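Local coordinates for uncharacterized protein (Bacteroides ovatus, PDB 3P02) that is of unknown function but pairs a DUF4973 domain with a BT_3044-like C-terminal domain built on a large antiparallel beta sheet, at residues Asp190-Phe195 and Lys211-Phe216; Asp118-Ala123 and Glu205-Tyr210; Asp226-Lys231 and Pro247-Ser252. One frame throughout, in Å; residues are numbered along the deposited sequence. Where two conformers were deposited one is given.

Contact 1: Asp190-Phe195 and Lys211-Phe216; sequences DSIVFF and KVFLQF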
loop_
_atom_site.group_PDB
_atom_site.type_symbol
_atom_site.label_atom_id
_atom_site.label_comp_id
_atom_site.label_asym_id
_atom_site.label_seq_id
_atom_site.Cartn_x
_atom_site.Cartn_y
_atom_site.Cartn_z
ATOM N N ASP A 190 -12.485 -5.430 -3.431
ATOM C CA ASP A 190 -11.984 -5.591 -4.794
ATOM C C ASP A 190 -12.563 -4.507 -5.745
ATOM O O ASP A 190 -11.982 -4.292 -6.806
ATOM C CB ASP A 190 -12.283 -7.000 -5.346
ATOM C CG ASP A 190 -13.759 -7.387 -5.441
ATOM O OD1 ASP A 190 -14.595 -6.708 -4.819
ATOM O OD2 ASP A 190 -14.055 -8.448 -6.021
ATOM N N SER A 191 -13.680 -3.831 -5.373
ATOM C CA SER A 191 -14.320 -2.848 -6.261
ATOM C C SER A 191 -14.441 -1.450 -5.641
ATOM O O SER A 191 -14.754 -0.500 -6.366
ATOM C CB SER A 191 -15.712 -3.327 -6.681
ATOM O OG SER A 191 -16.638 -3.360 -5.606
ATOM N N ILE A 192 -14.220 -1.325 -4.316
ATOM C CA ILE A 192 -14.346 -0.036 -3.623
ATOM C C ILE A 192 -12.944 0.440 -3.234
ATOM O O ILE A 192 -12.133 -0.338 -2.699
ATOM C CB ILE A 192 -15.271 -0.119 -2.364
ATOM C CG1 ILE A 192 -16.715 -0.578 -2.751
ATOM C CG2 ILE A 192 -15.298 1.243 -1.582
ATOM C CD1 ILE A 192 -17.565 -0.936 -1.499
ATOM N N VAL A 193 -12.672 1.710 -3.540
ATOM C CA VAL A 193 -11.433 2.385 -3.187
ATOM C C VAL A 193 -11.781 3.702 -2.505
ATOM O O VAL A 193 -12.944 4.081 -2.444
ATOM C CB VAL A 193 -10.538 2.657 -4.454
ATOM C CG1 VAL A 193 -10.129 1.362 -5.176
ATOM C CG2 VAL A 193 -11.214 3.636 -5.416
ATOM N N PHE A 194 -10.769 4.411 -2.035
ATOM C CA PHE A 194 -10.983 5.787 -1.601
ATOM C C PHE A 194 -9.759 6.603 -1.933
ATOM O O PHE A 194 -8.657 6.066 -2.036
ATOM C CB PHE A 194 -11.300 5.922 -0.109
ATOM C CG PHE A 194 -10.205 5.480 0.821
ATOM C CD1 PHE A 194 -9.197 6.367 1.216
ATOM C CD2 PHE A 194 -10.192 4.184 1.338
ATOM C CE1 PHE A 194 -8.201 5.961 2.120
ATOM C CE2 PHE A 194 -9.178 3.771 2.213
ATOM C CZ PHE A 194 -8.197 4.663 2.606
ATOM N N PHE A 195 -9.958 7.891 -2.109
ATOM C CA PHE A 195 -8.866 8.827 -2.246
ATOM C C PHE A 195 -9.172 9.916 -1.234
ATOM O O PHE A 195 -10.249 9.895 -0.622
ATOM C CB PHE A 195 -8.718 9.354 -3.685
ATOM C CG PHE A 195 -9.857 10.222 -4.179
ATOM C CD1 PHE A 195 -11.031 9.649 -4.683
ATOM C CD2 PHE A 195 -9.769 11.607 -4.115
ATOM C CE1 PHE A 195 -12.112 10.455 -5.083
ATOM C CE2 PHE A 195 -10.837 12.418 -4.563
ATOM C CZ PHE A 195 -11.988 11.829 -5.045
ATOM N N LYS A 211 -11.644 11.464 3.331
ATOM C CA LYS A 211 -11.846 10.272 2.504
ATOM C C LYS A 211 -13.091 10.364 1.608
ATOM O O LYS A 211 -14.207 10.659 2.069
ATOM C CB LYS A 211 -11.987 9.040 3.400
ATOM C CG LYS A 211 -10.654 8.596 4.011
ATOM C CD LYS A 211 -10.827 7.518 5.092
ATOM C CE LYS A 211 -11.329 6.208 4.514
ATOM N NZ LYS A 211 -11.639 5.212 5.585
ATOM N N VAL A 212 -12.880 10.096 0.317
ATOM C CA VAL A 212 -13.958 10.050 -0.679
ATOM C C VAL A 212 -13.905 8.668 -1.300
ATOM O O VAL A 212 -12.860 8.268 -1.826
ATOM C CB VAL A 212 -13.843 11.171 -1.736
ATOM C CG1 VAL A 212 -14.936 10.995 -2.795
ATOM C CG2 VAL A 212 -13.939 12.550 -1.073
ATOM N N PHE A 213 -15.009 7.935 -1.204
ATOM C CA PHE A 213 -15.087 6.570 -1.689
ATOM C C PHE A 213 -15.591 6.523 -3.111
ATOM O O PHE A 213 -16.465 7.307 -3.495
ATOM C CB PHE A 213 -16.022 5.751 -0.799
ATOM C CG PHE A 213 -15.559 5.565 0.632
ATOM C CD1 PHE A 213 -15.824 6.536 1.603
ATOM C CD2 PHE A 213 -14.830 4.442 1.002
ATOM C CE1 PHE A 213 -15.340 6.393 2.919
ATOM C CE2 PHE A 213 -14.363 4.287 2.317
ATOM C CZ PHE A 213 -14.630 5.258 3.267
ATOM N N LEU A 214 -15.041 5.576 -3.881
ATOM C CA LEU A 214 -15.444 5.275 -5.261
ATOM C C LEU A 214 -15.724 3.824 -5.383
ATOM O O LEU A 214 -14.896 3.005 -4.936
ATOM C CB LEU A 214 -14.335 5.651 -6.281
ATOM C CG LEU A 214 -14.060 7.160 -6.430
ATOM C CD1 LEU A 214 -12.711 7.394 -7.149
ATOM C CD2 LEU A 214 -15.229 7.862 -7.163
ATOM N N GLN A 215 -16.850 3.488 -6.003
ATOM C CA GLN A 215 -17.187 2.092 -6.258
ATOM C C GLN A 215 -17.275 1.873 -7.752
ATOM O O GLN A 215 -17.989 2.608 -8.431
ATOM C CB GLN A 215 -18.499 1.704 -5.562
ATOM C CG GLN A 215 -18.919 0.248 -5.798
ATOM C CD GLN A 215 -20.206 -0.069 -5.080
ATOM O OE1 GLN A 215 -20.615 0.630 -4.152
ATOM N NE2 GLN A 215 -20.870 -1.138 -5.481
ATOM N N PHE A 216 -16.537 0.881 -8.253
ATOM C CA PHE A 216 -16.535 0.520 -9.671
ATOM C C PHE A 216 -17.559 -0.581 -9.870
ATOM O O PHE A 216 -17.309 -1.725 -9.484
ATOM C CB PHE A 216 -15.121 0.042 -10.072
ATOM C CG PHE A 216 -14.092 1.137 -10.012
ATOM C CD1 PHE A 216 -13.487 1.492 -8.799
ATOM C CD2 PHE A 216 -13.751 1.854 -11.153
ATOM C CE1 PHE A 216 -12.546 2.521 -8.743
ATOM C CE2 PHE A 216 -12.781 2.865 -11.102
ATOM C CZ PHE A 216 -12.195 3.206 -9.884
HETATM O O HOH W 1 -19.086 -3.133 -7.102
#
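Lys211 CE sits over the centre of the Phe194 ring, 3.7 Å from its centroid, and its NZ continues above the same face as a cation-pi partner. The bend of the lysine chain at chi3 (67°) sets CE there. Phe194 CB in turn lies above one face of the Phe213 ring, toward its rim, while Ile192 CG2 meets that ring at the edge; the two phenylalanine rings are inclined at 58°. On the other side of the sheet Val212 CB lies over a face of the Phe195 ring, and Leu214 CD1 approaches Phe195 CD1 obliquely at 3.7 Å. Ser191 O and Val193 CG2 both reach the edge of the Phe216 ring, close to its plane.

The strands run antiparallel. Val193 pairs with Leu214 and Phe195 with Val212 through two hydrogen bonds each, the shortest from Val212 N to Phe195 O at 2.8 Å; Phe216 N to Ser191 O, almost straight at 175°, adds a fifth. A water joins Ser191 OG, Gln215 NE2 and Phe216 O.

Strand 182-187 touches Val193 and Phe195 on one flank, and strand 228-234 lies along 211-216 on the other, where Trp233 stacks on Phe213. Phe274 and Ile269 of strand 262-278 pack on the face that carries Phe195, Val212 and Phe216.

Contact 2: Asp118-Ala123 and Glu205-Tyr210; sequences DSQKWA and EDRINY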
loop_
_atom_site.group_PDB
_atom_site.type_symbol
_atom_site.label_atom_id
_atom_site.label_comp_id
_atom_site.label_asym_id
_atom_site.label_seq_id
_atom_site.Cartn_x
_atom_site.Cartn_y
_atom_site.Cartn_z
ATOM N N ASP A 118 -6.802 0.679 4.960
ATOM C CA ASP A 118 -5.713 1.095 4.090
ATOM C C ASP A 118 -5.388 2.579 4.188
ATOM O O ASP A 118 -4.528 3.056 3.443
ATOM C CB ASP A 118 -6.020 0.687 2.629
ATOM C CG ASP A 118 -4.794 0.477 1.742
ATOM O OD1 ASP A 118 -3.719 0.098 2.278
ATOM O OD2 ASP A 118 -4.929 0.601 0.516
ATOM N N SER A 119 -5.997 3.309 5.141
ATOM C CA SER A 119 -5.602 4.705 5.342
ATOM C C SER A 119 -4.363 4.784 6.281
ATOM O O SER A 119 -3.756 5.853 6.451
ATOM C CB SER A 119 -6.750 5.534 5.930
ATOM O OG SER A 119 -6.998 5.178 7.284
ATOM N N GLN A 120 -4.016 3.640 6.916
ATOM C CA GLN A 120 -2.907 3.535 7.856
ATOM C C GLN A 120 -1.767 2.757 7.253
ATOM O O GLN A 120 -2.013 1.921 6.392
ATOM C CB GLN A 120 -3.378 2.819 9.128
ATOM C CG GLN A 120 -4.664 3.404 9.718
ATOM C CD GLN A 120 -4.449 4.805 10.215
ATOM O OE1 GLN A 120 -3.682 5.019 11.161
ATOM N NE2 GLN A 120 -5.080 5.806 9.551
ATOM N N LYS A 121 -0.524 3.032 7.682
ATOM C CA LYS A 121 0.652 2.285 7.197
ATOM C C LYS A 121 0.923 1.190 8.205
ATOM O O LYS A 121 1.241 1.507 9.352
ATOM C CB LYS A 121 1.901 3.195 7.052
ATOM C CG LYS A 121 1.796 4.185 5.904
ATOM C CD LYS A 121 3.137 4.849 5.538
ATOM C CE LYS A 121 3.714 5.596 6.710
ATOM N NZ LYS A 121 4.735 6.612 6.310
ATOM N N TRP A 122 0.772 -0.068 7.810
ATOM C CA TRP A 122 0.962 -1.184 8.730
ATOM C C TRP A 122 2.297 -1.849 8.509
ATOM O O TRP A 122 2.766 -1.947 7.365
ATOM C CB TRP A 122 -0.170 -2.213 8.535
ATOM C CG TRP A 122 -1.533 -1.617 8.726
ATOM C CD1 TRP A 122 -2.386 -1.182 7.751
ATOM C CD2 TRP A 122 -2.177 -1.349 9.979
ATOM N NE1 TRP A 122 -3.522 -0.650 8.321
ATOM C CE2 TRP A 122 -3.424 -0.747 9.690
ATOM C CE3 TRP A 122 -1.804 -1.537 11.331
ATOM C CZ2 TRP A 122 -4.319 -0.363 10.693
ATOM C CZ3 TRP A 122 -2.685 -1.140 12.335
ATOM C CH2 TRP A 122 -3.924 -0.556 12.014
ATOM N N ALA A 123 2.875 -2.389 9.569
ATOM C CA ALA A 123 4.136 -3.094 9.387
ATOM C C ALA A 123 4.248 -4.264 10.337
ATOM O O ALA A 123 3.758 -4.220 11.456
ATOM C CB ALA A 123 5.320 -2.132 9.571
ATOM N N GLU A 205 -1.949 14.476 8.609
ATOM C CA GLU A 205 -2.519 14.035 9.873
ATOM C C GLU A 205 -4.051 13.947 9.815
ATOM O O GLU A 205 -4.621 13.012 10.394
ATOM C CB GLU A 205 -2.102 15.005 10.974
ATOM C CG GLU A 205 -2.490 14.543 12.365
ATOM C CD GLU A 205 -2.171 15.538 13.459
ATOM O OE1 GLU A 205 -1.288 16.400 13.245
ATOM O OE2 GLU A 205 -2.812 15.457 14.531
ATOM N N ASP A 206 -4.726 14.911 9.137
ATOM C CA ASP A 206 -6.197 14.896 9.125
ATOM C C ASP A 206 -6.805 14.105 7.956
ATOM O O ASP A 206 -8.010 14.222 7.713
ATOM C CB ASP A 206 -6.721 16.362 9.073
ATOM C CG ASP A 206 -6.383 17.124 7.800
ATOM O OD1 ASP A 206 -5.908 16.476 6.807
ATOM O OD2 ASP A 206 -6.569 18.355 7.786
ATOM N N ARG A 207 -5.998 13.254 7.270
ATOM C CA ARG A 207 -6.473 12.624 6.035
ATOM C C ARG A 207 -7.789 11.829 6.156
ATOM O O ARG A 207 -8.594 11.889 5.237
ATOM C CB ARG A 207 -5.380 11.752 5.419
ATOM C CG ARG A 207 -5.008 10.533 6.244
ATOM C CD ARG A 207 -3.749 9.900 5.701
ATOM N NE ARG A 207 -3.390 8.713 6.477
ATOM C CZ ARG A 207 -2.776 8.759 7.649
ATOM N NH1 ARG A 207 -2.422 9.930 8.180
ATOM N NH2 ARG A 207 -2.461 7.634 8.284
ATOM N N ILE A 208 -8.016 11.084 7.268
ATOM C CA ILE A 208 -9.273 10.290 7.332
ATOM C C ILE A 208 -10.514 11.182 7.173
ATOM O O ILE A 208 -11.509 10.741 6.616
ATOM C CB ILE A 208 -9.344 9.490 8.650
ATOM C CG1 ILE A 208 -8.236 8.414 8.647
ATOM C CG2 ILE A 208 -10.744 8.858 8.836
ATOM C CD1 ILE A 208 -8.105 7.640 10.075
ATOM N N ASN A 209 -10.456 12.432 7.647
ATOM C CA ASN A 209 -11.602 13.349 7.528
ATOM C C ASN A 209 -11.991 13.659 6.085
ATOM O O ASN A 209 -13.082 14.189 5.854
ATOM C CB ASN A 209 -11.240 14.684 8.181
ATOM C CG ASN A 209 -10.920 14.528 9.637
ATOM O OD1 ASN A 209 -11.543 13.722 10.331
ATOM N ND2 ASN A 209 -10.052 15.390 10.132
ATOM N N TYR A 210 -11.050 13.416 5.131
ATOM C CA TYR A 210 -11.216 13.823 3.731
ATOM C C TYR A 210 -11.386 12.639 2.791
ATOM O O TYR A 210 -11.282 12.799 1.585
ATOM C CB TYR A 210 -10.016 14.726 3.316
ATOM C CG TYR A 210 -10.098 16.020 4.093
ATOM C CD1 TYR A 210 -10.971 17.032 3.699
ATOM C CD2 TYR A 210 -9.408 16.184 5.299
ATOM C CE1 TYR A 210 -11.178 18.157 4.485
ATOM C CE2 TYR A 210 -9.605 17.317 6.094
ATOM C CZ TYR A 210 -10.478 18.307 5.671
ATOM O OH TYR A 210 -10.685 19.419 6.453
HETATM O O HOH W 2 -1.546 7.475 11.139
#
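The turn at Ser119 faces the 3-10 segment 207-209, with the CA atoms of Ser119 and Ile208 7.0 Å apart and no backbone-to-backbone hydrogen bond between them. Arg207 bridges that distance with its side chain, extended from CG to NE, and presents the edge of its guanidinium to one carbonyl. NE and NH2 each donate to Ser119 O at 2.9 Å, a side-on grip by two nitrogens on a single oxygen that lies 4° out of the guanidinium plane. Both bonds are bent, with N-H...O angles near 145°, as expected when two donors share one acceptor. NH2 also donates to a water 3.0 Å away, and this water can in turn donate to Gln120 OE1, a long bond, while NH1 is held by Tyr204 O.

The Gln120 chain folds back at chi2 (-66°), and NE2 donates to Ser119 OG in a nearly straight bond of 3.0 Å. That hydroxyl is also bonded to Asp117 OD1, and Gln120 OE1 to Arg83 NH1. Ile208 crosses the glutamine at about a right angle, bringing CD1 to 3.6 Å from Gln120 NE2. An alanine at Arg207 would probably leave Ser119 O without either of these donors and open a gap beside the Gln120 amide.

The contact joins the approach to strand 122-130, in the DUF4973 region, to the loop between strands 192-196 and 211-220 of the C-terminal region. Tyr196 of strand 192-196 touches both Ser119 and Arg207.

Contact 3: Asp226-Lys231 and Pro247-Ser252; sequences DLYKMK and PTYKVS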
loop_
_atom_site.group_PDB
_atom_site.type_symbol
_atom_site.label_atom_id
_atom_site.label_comp_id
_atom_site.label_asym_id
_atom_site.label_seq_id
_atom_site.Cartn_x
_atom_site.Cartn_y
_atom_site.Cartn_z
ATOM N N ASP A 226 -19.447 1.238 -23.817
ATOM C CA ASP A 226 -18.669 0.523 -22.807
ATOM C C ASP A 226 -18.311 1.417 -21.595
ATOM O O ASP A 226 -17.307 1.170 -20.922
ATOM C CB ASP A 226 -17.425 -0.180 -23.387
ATOM C CG ASP A 226 -16.532 0.619 -24.313
ATOM O OD1 ASP A 226 -16.932 1.721 -24.719
ATOM O OD2 ASP A 226 -15.451 0.106 -24.682
ATOM N N LEU A 227 -19.169 2.404 -21.283
ATOM C CA LEU A 227 -19.020 3.220 -20.074
ATOM C C LEU A 227 -19.667 2.432 -18.941
ATOM O O LEU A 227 -20.724 1.807 -19.141
ATOM C CB LEU A 227 -19.687 4.599 -20.215
ATOM C CG LEU A 227 -18.916 5.733 -20.886
ATOM C CD1 LEU A 227 -18.854 5.541 -22.401
ATOM C CD2 LEU A 227 -19.629 7.068 -20.628
ATOM N N TYR A 228 -19.064 2.454 -17.764
ATOM C CA TYR A 228 -19.599 1.756 -16.607
ATOM C C TYR A 228 -19.925 2.724 -15.487
ATOM O O TYR A 228 -19.238 3.726 -15.312
ATOM C CB TYR A 228 -18.626 0.688 -16.124
ATOM C CG TYR A 228 -18.620 -0.521 -17.027
ATOM C CD1 TYR A 228 -19.527 -1.559 -16.837
ATOM C CD2 TYR A 228 -17.781 -0.581 -18.136
ATOM C CE1 TYR A 228 -19.575 -2.646 -17.711
ATOM C CE2 TYR A 228 -17.850 -1.639 -19.041
ATOM C CZ TYR A 228 -18.733 -2.681 -18.810
ATOM O OH TYR A 228 -18.789 -3.733 -19.695
ATOM N N LYS A 229 -20.991 2.419 -14.745
ATOM C CA LYS A 229 -21.458 3.248 -13.629
ATOM C C LYS A 229 -20.534 3.110 -12.411
ATOM O O LYS A 229 -19.884 2.074 -12.192
ATOM C CB LYS A 229 -22.879 2.799 -13.186
ATOM C CG LYS A 229 -23.961 3.047 -14.217
ATOM C CD LYS A 229 -25.313 2.487 -13.710
ATOM C CE LYS A 229 -26.254 2.324 -14.860
ATOM N NZ LYS A 229 -27.572 1.845 -14.379
HETATM N N MSE A 230 -20.542 4.161 -11.595
HETATM C CA MSE A 230 -19.835 4.220 -10.320
HETATM C C MSE A 230 -20.738 4.791 -9.261
HETATM O O MSE A 230 -21.774 5.409 -9.561
HETATM C CB MSE A 230 -18.594 5.106 -10.444
HETATM C CG MSE A 230 -17.611 4.577 -11.477
HETATM SE SE MSE A 230 -15.988 5.576 -11.449
HETATM C CE MSE A 230 -15.393 4.910 -9.698
ATOM N N LYS A 231 -20.331 4.587 -8.009
ATOM C CA LYS A 231 -20.907 5.275 -6.857
ATOM C C LYS A 231 -19.790 6.135 -6.270
ATOM O O LYS A 231 -18.626 5.733 -6.312
ATOM C CB LYS A 231 -21.463 4.300 -5.813
ATOM C CG LYS A 231 -22.687 3.541 -6.338
ATOM C CD LYS A 231 -23.181 2.486 -5.362
ATOM C CE LYS A 231 -24.326 1.684 -5.936
ATOM N NZ LYS A 231 -24.773 0.620 -4.998
ATOM N N PRO A 247 -20.000 9.432 -11.033
ATOM C CA PRO A 247 -18.903 9.253 -11.997
ATOM C C PRO A 247 -19.105 8.024 -12.884
ATOM O O PRO A 247 -19.945 7.149 -12.613
ATOM C CB PRO A 247 -17.650 9.107 -11.104
ATOM C CG PRO A 247 -18.057 9.568 -9.742
ATOM C CD PRO A 247 -19.526 9.267 -9.640
ATOM N N THR A 248 -18.349 7.986 -13.994
ATOM C CA THR A 248 -18.342 6.857 -14.932
ATOM C C THR A 248 -16.902 6.419 -15.188
ATOM O O THR A 248 -15.959 7.179 -14.928
ATOM C CB THR A 248 -19.013 7.203 -16.263
ATOM O OG1 THR A 248 -18.234 8.227 -16.904
ATOM C CG2 THR A 248 -20.469 7.614 -16.105
ATOM N N TYR A 249 -16.718 5.207 -15.695
ATOM C CA TYR A 249 -15.361 4.795 -16.045
ATOM C C TYR A 249 -15.364 3.909 -17.257
ATOM O O TYR A 249 -16.388 3.300 -17.621
ATOM C CB TYR A 249 -14.612 4.107 -14.891
ATOM C CG TYR A 249 -15.087 2.707 -14.566
ATOM C CD1 TYR A 249 -16.268 2.493 -13.865
ATOM C CD2 TYR A 249 -14.322 1.596 -14.907
ATOM C CE1 TYR A 249 -16.669 1.212 -13.496
ATOM C CE2 TYR A 249 -14.719 0.300 -14.547
ATOM C CZ TYR A 249 -15.902 0.116 -13.853
ATOM O OH TYR A 249 -16.336 -1.152 -13.544
ATOM N N LYS A 250 -14.189 3.847 -17.880
ATOM C CA LYS A 250 -13.907 2.971 -19.003
ATOM C C LYS A 250 -12.613 2.262 -18.715
ATOM O O LYS A 250 -11.697 2.840 -18.104
ATOM C CB LYS A 250 -13.813 3.747 -20.318
ATOM C CG LYS A 250 -15.134 4.335 -20.805
ATOM C CD LYS A 250 -15.001 4.903 -22.228
ATOM C CE LYS A 250 -15.090 3.829 -23.290
ATOM N NZ LYS A 250 -14.863 4.372 -24.655
ATOM N N VAL A 251 -12.559 1.002 -19.102
ATOM C CA VAL A 251 -11.378 0.149 -18.931
ATOM C C VAL A 251 -11.040 -0.394 -20.285
ATOM O O VAL A 251 -11.920 -0.969 -20.934
ATOM C CB VAL A 251 -11.553 -1.013 -17.913
ATOM C CG1 VAL A 251 -10.287 -1.863 -17.836
ATOM C CG2 VAL A 251 -11.907 -0.518 -16.535
ATOM N N SER A 252 -9.774 -0.294 -20.700
ATOM C CA SER A 252 -9.309 -0.858 -21.975
ATOM C C SER A 252 -7.875 -1.298 -21.837
ATOM O O SER A 252 -7.156 -0.824 -20.953
ATOM C CB SER A 252 -9.411 0.163 -23.111
ATOM O OG SER A 252 -8.717 1.349 -22.760
HETATM O O HOH W 3 -14.899 0.041 -20.738
HETATM O O HOH W 4 -13.277 0.955 -23.219
#
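Tyr249 faces Tyr228 across a beta hairpin formed by strands 228-234 and 242-255. Its CG stands between the backbone N and the carbonyl carbon (chi1 73°), and the end of the side chain comes nearer strand 228-234. CB lies 4.0 Å from SE of the selenomethionine Met230; CD1 meets Met230 CG at 3.4 Å, and CE1 meets Tyr228 CB and Lys229 O. Tyr228 CB rests over the ring face toward its rim, whereas Lys229 O lies at the ring edge; at the tip, OH bonds to Thr217 O of strand 211-220. The selenium makes an oblique Met-aromatic contact with the ring.

Two backbone hydrogen bonds tie Tyr228 to Tyr249; a third, Met230 N to Pro247 O, is weak. Phe216 packs edge-to-face with Tyr249 from the adjoining strand, while Thr248 OG1 turns to Asp271 of strand 262-278.

Near the exposed end Leu227 CD1 packs on Lys250 CD. One water links Asp226 O to Val251 N, and a second lies within reach of Asp226 OD2 and Val251 O. A bend at chi3 (81°) puts Lys250 CE 3.1 Å from Asp226 OD1, and Lys250 NZ forms a long salt bridge with Asp226 OD1 at 3.4 Å.

Contacts 1 and 3 belong to the same antiparallel sheet, where strands 211-220 and 228-234 are neighbours: Gln215 N probably bonds to Lys231 O, and Met230 CE packs on Leu214 and Phe216. Contact 1 is the buried one, rich in aromatic and aliphatic groups and nearer the centre of the chain than contact 3. Contact 3, its centre about 24 Å from that of the chain, grades from a buried Met230 and Tyr249 to charged, watered residues at the surface. Contact 2 differs in kind: it is small, partly buried and mostly polar, joining loops of the two family regions. It touches contact 1 where Phe194 CZ packs on Ser119 N, but lies about 13 Å from contact 3 at the nearest atoms.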